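Local structure of Pre-mRNA splicing helicase-like protein (Chaetomium thermophilum, 4RVQ) at residues W23-I28 with H36-K41; R30-A35 with Y76-L81. The protein probably acts in pre-mRNA splicing as a Brr2-type helicase-like protein whose noncanonical PWI domain may bind other proteins or RNA. One frame throughout, in Å; residues are numbered along the deposited sequence.

Contact 1 of 2, residues W23-I28 with H36-K41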
ATOM      1  N   TRP A  23      -5.113   4.284   5.525  1.00  5.29           N
ATOM      2  CA  TRP A  23      -5.134   2.828   5.583  1.00  5.67           C
ATOM      3  C   TRP A  23      -3.767   2.261   5.919  1.00  5.30           C
ATOM      4  O   TRP A  23      -3.637   1.398   6.784  1.00  6.01           O
ATOM      5  CB  TRP A  23      -5.628   2.299   4.225  1.00  5.82           C
ATOM      6  CG  TRP A  23      -5.701   0.766   4.148  1.00  6.21           C
ATOM      7  CD1 TRP A  23      -6.786  -0.012   4.477  1.00  7.11           C
ATOM      8  CD2 TRP A  23      -4.651  -0.135   3.790  1.00  6.37           C
ATOM      9  NE1 TRP A  23      -6.478  -1.342   4.303  1.00  7.48           N
ATOM     10  CE2 TRP A  23      -5.167  -1.447   3.901  1.00  6.85           C
ATOM     11  CE3 TRP A  23      -3.337   0.024   3.374  1.00  6.55           C
ATOM     12  CZ2 TRP A  23      -4.414  -2.580   3.591  1.00  8.76           C
ATOM     13  CZ3 TRP A  23      -2.580  -1.122   3.072  1.00  7.45           C
ATOM     14  CH2 TRP A  23      -3.125  -2.386   3.194  1.00  7.74           C
ATOM     15  N   LEU A  24      -2.734   2.736   5.224  1.00  5.91           N
ATOM     16  CA  LEU A  24      -1.393   2.200   5.444  1.00  5.88           C
ATOM     17  C   LEU A  24      -0.942   2.472   6.872  1.00  5.93           C
ATOM     18  O   LEU A  24      -0.407   1.594   7.569  1.00  6.13           O
ATOM     19  CB  LEU A  24      -0.422   2.759   4.426  1.00  6.49           C
ATOM     20  CG  LEU A  24       1.035   2.336   4.616  1.00  6.92           C
ATOM     21  CD1 LEU A  24       1.205   0.817   4.579  1.00  7.51           C
ATOM     22  CD2 LEU A  24       1.920   3.011   3.611  1.00  8.76           C
ATOM     23  N   GLN A  25      -1.115   3.728   7.325  1.00  6.12           N
ATOM     24  CA  GLN A  25      -0.737   4.104   8.671  1.00  6.43           C
ATOM     25  C   GLN A  25      -1.437   3.230   9.695  1.00  6.72           C
ATOM     26  O   GLN A  25      -0.842   2.852  10.716  1.00  6.99           O
ATOM     27  CB  GLN A  25      -1.019   5.586   8.879  1.00  6.72           C
ATOM     28  CG  GLN A  25      -0.465   6.064  10.195  1.00  7.17           C
ATOM     29  CD  GLN A  25      -0.511   7.567  10.378  1.00  8.14           C
ATOM     30  OE1 GLN A  25      -0.612   8.314   9.415  1.00  8.61           O
ATOM     31  NE2 GLN A  25      -0.415   7.997  11.611  1.00  9.12           N
ATOM     32  N   ARG A  26      -2.715   2.900   9.473  1.00  7.07           N
ATOM     33  CA  ARG A  26      -3.433   2.022  10.403  0.56  8.36           C
ATOM     34  C   ARG A  26      -2.886   0.626  10.399  1.00  7.94           C
ATOM     35  O   ARG A  26      -2.800   0.004  11.457  1.00 10.22           O
ATOM     36  CB  ARG A  26      -4.921   1.908  10.130  0.56  9.76           C
ATOM     37  CG  ARG A  26      -5.697   3.098  10.478  0.56  8.48           C
ATOM     38  CD  ARG A  26      -7.210   2.807  10.511  0.56  9.89           C
ATOM     39  NE  ARG A  26      -7.724   2.236   9.267  0.56  8.64           N
ATOM     40  CZ  ARG A  26      -7.967   2.922   8.153  0.56  7.87           C
ATOM     41  NH1 ARG A  26      -7.783   4.234   8.099  0.56  7.96           N
ATOM     42  NH2 ARG A  26      -8.401   2.293   7.072  0.56  8.06           N
ATOM     43  N   GLN A  27      -2.476   0.113   9.238  1.00  7.77           N
ATOM     44  CA  GLN A  27      -1.896  -1.230   9.259  0.62  8.27           C
ATOM     45  C   GLN A  27      -0.596  -1.220  10.043  1.00  9.62           C
ATOM     46  O   GLN A  27      -0.323  -2.134  10.820  1.00 11.65           O
ATOM     47  CB  GLN A  27      -1.618  -1.756   7.859  0.62  8.39           C
ATOM     48  CG  GLN A  27      -2.731  -1.630   6.874  0.62  9.09           C
ATOM     49  CD  GLN A  27      -4.083  -1.986   7.472  0.62  7.96           C
ATOM     50  OE1 GLN A  27      -4.284  -3.124   7.908  0.62 10.37           O
ATOM     51  NE2 GLN A  27      -5.021  -1.030   7.484  0.62  8.97           N
ATOM     52  N   ILE A  28       0.237  -0.209   9.833  1.00  8.45           N
ATOM     53  CA  ILE A  28       1.504  -0.103  10.526  1.00  8.30           C
ATOM     54  C   ILE A  28       1.281   0.161  12.012  1.00  8.60           C
ATOM     55  O   ILE A  28       1.991  -0.390  12.865  1.00  9.57           O
ATOM     56  CB  ILE A  28       2.315   1.021   9.879  1.00  8.30           C
ATOM     57  CG1 ILE A  28       2.733   0.591   8.467  1.00  8.53           C
ATOM     58  CG2 ILE A  28       3.505   1.402  10.767  1.00  9.86           C
ATOM     59  CD1 ILE A  28       3.486   1.683   7.681  1.00  8.98           C
ATOM     60  N   HIS A  36       4.304   9.061  16.381  1.00  9.22           N
ATOM     61  CA  HIS A  36       5.431   9.562  15.611  1.00  9.26           C
ATOM     62  C   HIS A  36       6.081   8.434  14.806  1.00  9.04           C
ATOM     63  O   HIS A  36       6.269   8.561  13.601  1.00  8.93           O
ATOM     64  CB  HIS A  36       6.417  10.221  16.568  1.00  8.82           C
ATOM     65  CG  HIS A  36       7.558  10.903  15.903  1.00  9.40           C
ATOM     66  ND1 HIS A  36       8.535  11.554  16.625  1.00  9.35           N
ATOM     67  CD2 HIS A  36       7.856  11.113  14.605  1.00  9.44           C
ATOM     68  CE1 HIS A  36       9.397  12.114  15.791  1.00  9.38           C
ATOM     69  NE2 HIS A  36       9.011  11.854  14.557  1.00  9.45           N
ATOM     70  N   ILE A  37       6.401   7.327  15.468  1.00  9.25           N
ATOM     71  CA  ILE A  37       7.066   6.224  14.777  1.00  8.57           C
ATOM     72  C   ILE A  37       6.175   5.654  13.673  1.00  8.01           C
ATOM     73  O   ILE A  37       6.662   5.389  12.575  1.00  8.33           O
ATOM     74  CB  ILE A  37       7.551   5.181  15.762  1.00 10.62           C
ATOM     75  CG1 ILE A  37       8.724   5.794  16.583  1.00 12.73           C
ATOM     76  CG2 ILE A  37       7.997   3.895  15.024  1.00 10.73           C
ATOM     77  CD1 ILE A  37       9.112   5.053  17.748  1.00 13.98           C
ATOM     78  N   GLN A  38       4.883   5.443  13.931  1.00  8.46           N
ATOM     79  CA  GLN A  38       4.067   4.867  12.865  1.00  8.82           C
ATOM     80  C   GLN A  38       3.978   5.787  11.670  1.00  7.87           C
ATOM     81  O   GLN A  38       3.903   5.309  10.538  1.00  7.96           O
ATOM     82  CB  GLN A  38       2.679   4.466  13.321  1.00  9.19           C
ATOM     83  CG  GLN A  38       1.760   5.680  13.607  1.00  8.86           C
ATOM     84  CD  GLN A  38       0.406   5.337  14.178  1.00  8.93           C
ATOM     85  OE1 GLN A  38      -0.581   5.937  13.775  1.00 10.96           O
ATOM     86  NE2 GLN A  38       0.340   4.439  15.134  1.00 10.99           N
ATOM     87  N   HIS A  39       3.994   7.102  11.906  1.00  8.05           N
ATOM     88  CA  HIS A  39       3.939   8.032  10.801  1.00  8.34           C
ATOM     89  C   HIS A  39       5.262   8.001  10.004  1.00  7.46           C
ATOM     90  O   HIS A  39       5.242   8.003   8.770  1.00  7.99           O
ATOM     91  CB  HIS A  39       3.598   9.443  11.249  1.00  9.18           C
ATOM     92  CG  HIS A  39       3.382  10.344  10.076  1.00  9.10           C
ATOM     93  ND1 HIS A  39       4.392  11.075   9.486  1.00 10.46           N
ATOM     94  CD2 HIS A  39       2.296  10.518   9.282  1.00 10.39           C
ATOM     95  CE1 HIS A  39       3.926  11.710   8.426  1.00 11.21           C
ATOM     96  NE2 HIS A  39       2.652  11.402   8.287  1.00 11.27           N
ATOM     97  N   ASP A  40       6.404   7.987  10.709  1.00  7.73           N
ATOM     98  CA  ASP A  40       7.675   7.835  10.015  1.00  8.73           C
ATOM     99  C   ASP A  40       7.664   6.606   9.122  1.00  8.16           C
ATOM    100  O   ASP A  40       8.112   6.661   7.973  1.00  8.72           O
ATOM    101  CB  ASP A  40       8.810   7.633  11.016  1.00  8.23           C
ATOM    102  CG  ASP A  40       9.319   8.905  11.680  1.00  9.50           C
ATOM    103  OD1 ASP A  40       8.899  10.021  11.315  1.00 10.94           O
ATOM    104  OD2 ASP A  40      10.149   8.741  12.598  1.00 11.60           O
ATOM    105  N   LYS A  41       7.193   5.476   9.663  1.00  7.18           N
ATOM    106  CA  LYS A  41       7.231   4.237   8.920  1.00  7.37           C
ATOM    107  C   LYS A  41       6.273   4.271   7.726  1.00  7.04           C
ATOM    108  O   LYS A  41       6.534   3.631   6.712  1.00  7.71           O
ATOM    109  CB  LYS A  41       6.983   3.051   9.837  1.00  8.34           C
ATOM    110  CG  LYS A  41       8.126   2.834  10.853  1.00 10.97           C
ATOM    111  CD  LYS A  41       8.154   1.494  11.555  1.00 11.99           C
ATOM    112  CE  LYS A  41       9.264   1.334  12.544  1.00 12.84           C
ATOM    113  NZ  LYS A  41      10.632   1.338  11.936  1.00 12.30           N
TER

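Contact 2 of 2, residues R30-A35 with Y76-L81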
ATOM      1  N   ARG A  30      -0.928  -0.918  14.003  1.00 11.84           N
ATOM      2  CA  ARG A  30      -1.242  -2.094  14.796  1.00 13.84           C
ATOM      3  C   ARG A  30      -0.004  -2.732  15.374  1.00 14.77           C
ATOM      4  O   ARG A  30      -0.088  -3.378  16.408  1.00 18.45           O
ATOM      5  CB  ARG A  30      -1.963  -3.099  13.945  1.00 18.03           C
ATOM      6  CG  ARG A  30      -3.326  -2.606  13.599  1.00 23.00           C
ATOM      7  CD  ARG A  30      -4.321  -3.714  13.369  1.00 27.90           C
ATOM      8  NE  ARG A  30      -5.535  -3.149  12.795  1.00 31.26           N
ATOM      9  CZ  ARG A  30      -5.733  -2.987  11.485  1.00 33.53           C
ATOM     10  NH1 ARG A  30      -4.797  -3.368  10.616  1.00 34.30           N
ATOM     11  NH2 ARG A  30      -6.855  -2.432  11.031  1.00 33.55           N
ATOM     12  N   VAL A  31       1.145  -2.535  14.717  1.00 13.80           N
ATOM     13  CA  VAL A  31       2.435  -3.044  15.162  1.00 14.05           C
ATOM     14  C   VAL A  31       3.236  -1.966  15.917  1.00 13.05           C
ATOM     15  O   VAL A  31       3.990  -2.296  16.830  1.00 14.77           O
ATOM     16  CB  VAL A  31       3.302  -3.524  13.945  1.00 17.11           C
ATOM     17  CG1 VAL A  31       4.691  -3.889  14.408  1.00 19.64           C
ATOM     18  CG2 VAL A  31       2.657  -4.638  13.193  1.00 20.51           C
ATOM     19  N   TYR A  32       3.094  -0.708  15.516  1.00 11.06           N
ATOM     20  CA  TYR A  32       3.822   0.419  16.080  1.00 11.07           C
ATOM     21  C   TYR A  32       2.803   1.442  16.571  1.00 11.47           C
ATOM     22  O   TYR A  32       2.402   2.339  15.830  1.00 11.26           O
ATOM     23  CB  TYR A  32       4.726   1.051  15.013  1.00 12.02           C
ATOM     24  CG  TYR A  32       5.797   0.095  14.532  1.00 11.55           C
ATOM     25  CD1 TYR A  32       6.940  -0.123  15.281  1.00 12.35           C
ATOM     26  CD2 TYR A  32       5.633  -0.635  13.371  1.00 12.19           C
ATOM     27  CE1 TYR A  32       7.903  -1.043  14.870  1.00 12.41           C
ATOM     28  CE2 TYR A  32       6.587  -1.542  12.951  1.00 12.54           C
ATOM     29  CZ  TYR A  32       7.698  -1.757  13.703  1.00 12.36           C
ATOM     30  OH  TYR A  32       8.644  -2.663  13.292  1.00 13.49           O
ATOM     31  N   PRO A  33       2.348   1.312  17.815  1.00 11.82           N
ATOM     32  CA  PRO A  33       1.279   2.206  18.291  1.00 13.13           C
ATOM     33  C   PRO A  33       1.709   3.657  18.507  1.00 12.93           C
ATOM     34  O   PRO A  33       0.848   4.524  18.588  1.00 13.14           O
ATOM     35  CB  PRO A  33       0.882   1.560  19.626  1.00 16.69           C
ATOM     36  CG  PRO A  33       2.137   0.829  20.064  1.00 17.87           C
ATOM     37  CD  PRO A  33       2.694   0.270  18.796  1.00 15.33           C
ATOM     38  N   ASP A  34       2.997   3.932  18.573  1.00 11.65           N
ATOM     39  CA  ASP A  34       3.437   5.304  18.771  1.00 11.72           C
ATOM     40  C   ASP A  34       3.110   6.140  17.569  1.00 10.21           C
ATOM     41  O   ASP A  34       3.389   5.753  16.435  1.00 10.17           O
ATOM     42  CB  ASP A  34       4.941   5.359  19.034  1.00 13.51           C
ATOM     43  CG  ASP A  34       5.415   6.762  19.249  1.00 13.86           C
ATOM     44  OD1 ASP A  34       5.049   7.364  20.302  1.00 16.29           O
ATOM     45  OD2 ASP A  34       6.096   7.285  18.356  1.00 13.23           O
ATOM     46  N   ALA A  35       2.514   7.316  17.790  1.00 10.87           N
ATOM     47  CA  ALA A  35       2.064   8.146  16.675  1.00 10.29           C
ATOM     48  C   ALA A  35       3.210   8.597  15.786  1.00  9.78           C
ATOM     49  O   ALA A  35       3.093   8.586  14.566  1.00 10.25           O
ATOM     50  CB  ALA A  35       1.275   9.338  17.201  1.00 11.87           C
ATOM     51  N   TYR A  76      12.578  -6.737  10.950  1.00  9.98           N
ATOM     52  CA  TYR A  76      12.802  -8.157  10.608  1.00 10.13           C
ATOM     53  C   TYR A  76      11.733  -9.037  11.223  1.00 10.55           C
ATOM     54  O   TYR A  76      11.928 -10.260  11.359  1.00 12.79           O
ATOM     55  CB  TYR A  76      14.226  -8.580  10.991  1.00  9.10           C
ATOM     56  CG  TYR A  76      15.287  -7.666  10.429  1.00  9.44           C
ATOM     57  CD1 TYR A  76      15.464  -7.553   9.073  1.00 10.03           C
ATOM     58  CD2 TYR A  76      16.047  -6.846  11.255  1.00  8.67           C
ATOM     59  CE1 TYR A  76      16.370  -6.704   8.538  1.00  9.28           C
ATOM     60  CE2 TYR A  76      16.977  -5.993  10.727  1.00  9.59           C
ATOM     61  CZ  TYR A  76      17.131  -5.908   9.371  1.00  9.71           C
ATOM     62  OH  TYR A  76      18.072  -5.083   8.819  1.00 10.71           O
ATOM     63  N   GLU A  77      10.575  -8.440  11.484  0.85  9.39           N
ATOM     64  CA  GLU A  77       9.437  -9.178  11.924  0.85 10.01           C
ATOM     65  C   GLU A  77       8.224  -8.751  11.084  0.85  9.03           C
ATOM     66  O   GLU A  77       8.317  -7.971  10.163  0.85  9.26           O
ATOM     67  CB  GLU A  77       9.184  -8.962  13.407  0.85 16.79           C
ATOM     68  CG  GLU A  77      10.273  -9.604  14.263  0.85 24.28           C
ATOM     69  CD  GLU A  77      10.274  -9.140  15.689  0.85 33.94           C
ATOM     70  OE1 GLU A  77       9.447  -8.281  16.048  0.85 38.10           O
ATOM     71  OE2 GLU A  77      11.111  -9.644  16.447  0.85 39.69           O
ATOM     72  N   HIS A  78       7.080  -9.331  11.385  1.00 13.69           N
ATOM     73  CA  HIS A  78       5.878  -8.881  10.699  0.62 14.57           C
ATOM     74  C   HIS A  78       6.005  -9.197   9.174  1.00 13.54           C
ATOM     75  O   HIS A  78       5.544  -8.393   8.362  1.00 12.32           O
ATOM     76  CB  HIS A  78       5.644  -7.342  10.931  0.62 15.27           C
ATOM     77  CG  HIS A  78       5.948  -6.875  12.331  0.62 15.87           C
ATOM     78  ND1 HIS A  78       5.257  -7.331  13.429  0.62 17.14           N
ATOM     79  CD2 HIS A  78       6.912  -6.050  12.819  0.62 17.74           C
ATOM     80  CE1 HIS A  78       5.759  -6.797  14.528  0.62 19.67           C
ATOM     81  NE2 HIS A  78       6.765  -6.012  14.186  0.62 21.04           N
ATOM     82  N   HIS A  79       6.617 -10.316   8.785  1.00 14.62           N
ATOM     83  CA  HIS A  79       6.809 -10.595   7.361  1.00 13.76           C
ATOM     84  C   HIS A  79       5.493 -10.677   6.582  1.00 11.79           C
ATOM     85  O   HIS A  79       5.423 -10.307   5.411  1.00 11.28           O
ATOM     86  CB  HIS A  79       7.652 -11.866   7.104  1.00 15.11           C
ATOM     87  CG  HIS A  79       8.140 -11.914   5.705  1.00 17.42           C
ATOM     88  ND1 HIS A  79       9.303 -11.293   5.302  1.00 19.77           N
ATOM     89  CD2 HIS A  79       7.547 -12.385   4.583  1.00 17.32           C
ATOM     90  CE1 HIS A  79       9.433 -11.438   3.991  1.00 19.11           C
ATOM     91  NE2 HIS A  79       8.394 -12.112   3.536  1.00 19.63           N
ATOM     92  N   GLU A  80       4.449 -11.172   7.214  1.00 13.03           N
ATOM     93  CA  GLU A  80       3.158 -11.239   6.524  0.60 11.98           C
ATOM     94  C   GLU A  80       2.676  -9.839   6.115  1.00 10.82           C
ATOM     95  O   GLU A  80       2.132  -9.647   5.021  1.00 10.71           O
ATOM     96  CB  GLU A  80       2.107 -11.971   7.360  0.60 13.33           C
ATOM     97  CG  GLU A  80       2.383 -13.466   7.508  0.60 16.85           C
ATOM     98  CD  GLU A  80       1.198 -14.235   8.048  0.60 21.89           C
ATOM     99  OE1 GLU A  80       0.182 -13.619   8.425  0.60 23.66           O
ATOM    100  OE2 GLU A  80       1.285 -15.478   8.086  0.60 23.96           O
ATOM    101  N   LEU A  81       2.874  -8.847   6.980  1.00 11.46           N
ATOM    102  CA  LEU A  81       2.486  -7.476   6.648  1.00 11.89           C
ATOM    103  C   LEU A  81       3.378  -6.978   5.524  1.00 10.49           C
ATOM    104  O   LEU A  81       2.905  -6.372   4.553  1.00 10.60           O
ATOM    105  CB  LEU A  81       2.548  -6.597   7.890  1.00 12.74           C
ATOM    106  CG  LEU A  81       2.283  -5.117   7.634  1.00 14.97           C
ATOM    107  CD1 LEU A  81       0.942  -4.897   6.939  1.00 15.05           C
ATOM    108  CD2 LEU A  81       2.271  -4.378   8.955  1.00 18.19           C
TER

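Contact 1 of 2, residues W23-I28 with H36-K41
Q25 and Q38 join their side-chain amides between helix 23-29 and helix 35-50. From CB the Q25 chain turns its CG anti to the backbone N (chi1 -172°) and stays extended, which carries the amide over to the second helix. Along this chain, CG rests 3.6 Å from Q38 OE1 and CD lies beside the same oxygen; there the amide forks, NE2 turning to Q38 and OE1 to H39. Q25 NE2 donates to Q38 OE1 at 3.0 Å in a nearly straight bond (168° at the hydrogen) that lies in the carbonyl plane and uses a lone pair. The two amide planes are almost perpendicular. Q25 OE1 lies at the edge of the H39 imidazole, 3.7 Å from CD2, a loose approach and no hydrogen bond. The other end of the Q38 amide is also held, NE2 bonding to the carbonyl of Y32, so both sides of that group are fixed. With Q25 cut back to an alanine, Q38 OE1 would probably lose this donor and the Q38 amide would be less firmly set. Next to the amides I28 supplies the apolar part: CG2 packs 4.1 Å from Q38 CB and 4.0 Å from K41 CB, while CD1 reaches K41 O at 3.7 Å. K41 sends its amine elsewhere, to the carbonyl of L73. The short axes approach to 9.0 Å at 125°: two consecutive helices joined by a short loop, with a buried isoleucine beside a more exposed glutamine bridge, within the helical bundle of the PWI-like domain.

Contact 2 of 2, residues R30-A35 with Y76-L81
The loop joining helix 23-29 to helix 35-50 meets the N-terminal end of helix 79-87 here, with V31 of the loop set against the imidazole of H78, the N-cap residue of that helix. The two side chains approach from opposite directions. V31 CG1 lies over one face of the H78 ring, displaced toward its NE2-CE1 side, in a CH-pi-like approach that is too close as modelled; H78 has a second conformer, so the details are doubtful. CG1 is placed anti to the backbone N (chi1 173°), while the second methyl, CG2, lies beside the backbone N and faces another part of the same imidazole, 3.8 Å from H78 ND1. CG2 also touches L81 CD2 at 4.3 Å, so the valine spans the cap residue and the first turn of the helix. On the other face of the imidazole lies CB of E77. Y32 adds a looser approach: its OH is 3.8 Å from H78 CD2, and the two rings are inclined at 72° with centroids 5.8 Å apart, an oblique aromatic pair. The phenol OH is hydrogen-bonded to the carboxylate of D75, which ties the tip of Y32 to the segment leading into helix 79-87. No hydrogen bond crosses between 30-35 and 76-81; side-chain packing joins them. F74 touches both Y32 and L81 from the loop after helix 63-73. The contact thus brings together two inter-helix connections, with D34 capping the start of helix 35-50 on one side and helix 79-87 setting out from H78 on the other.

Contacts 1 and 2 have centres about 9 Å apart, on the same side of the chain's centre, and their segments alternate along the sequence: 23-28, 30-35, 36-41, then 76-81. The loop of contact 2 is therefore the link between the two helices of contact 1. They also meet directly at Y32, which Q38 and K41 both approach, K41 making a cation-pi contact with its ring. L81 CD2 packs against Q27 O, bringing helix 79-87 up to the end of helix 23-29. A local helix pair is thereby joined to a chain segment some forty residues later, within one PWI-type helical domain.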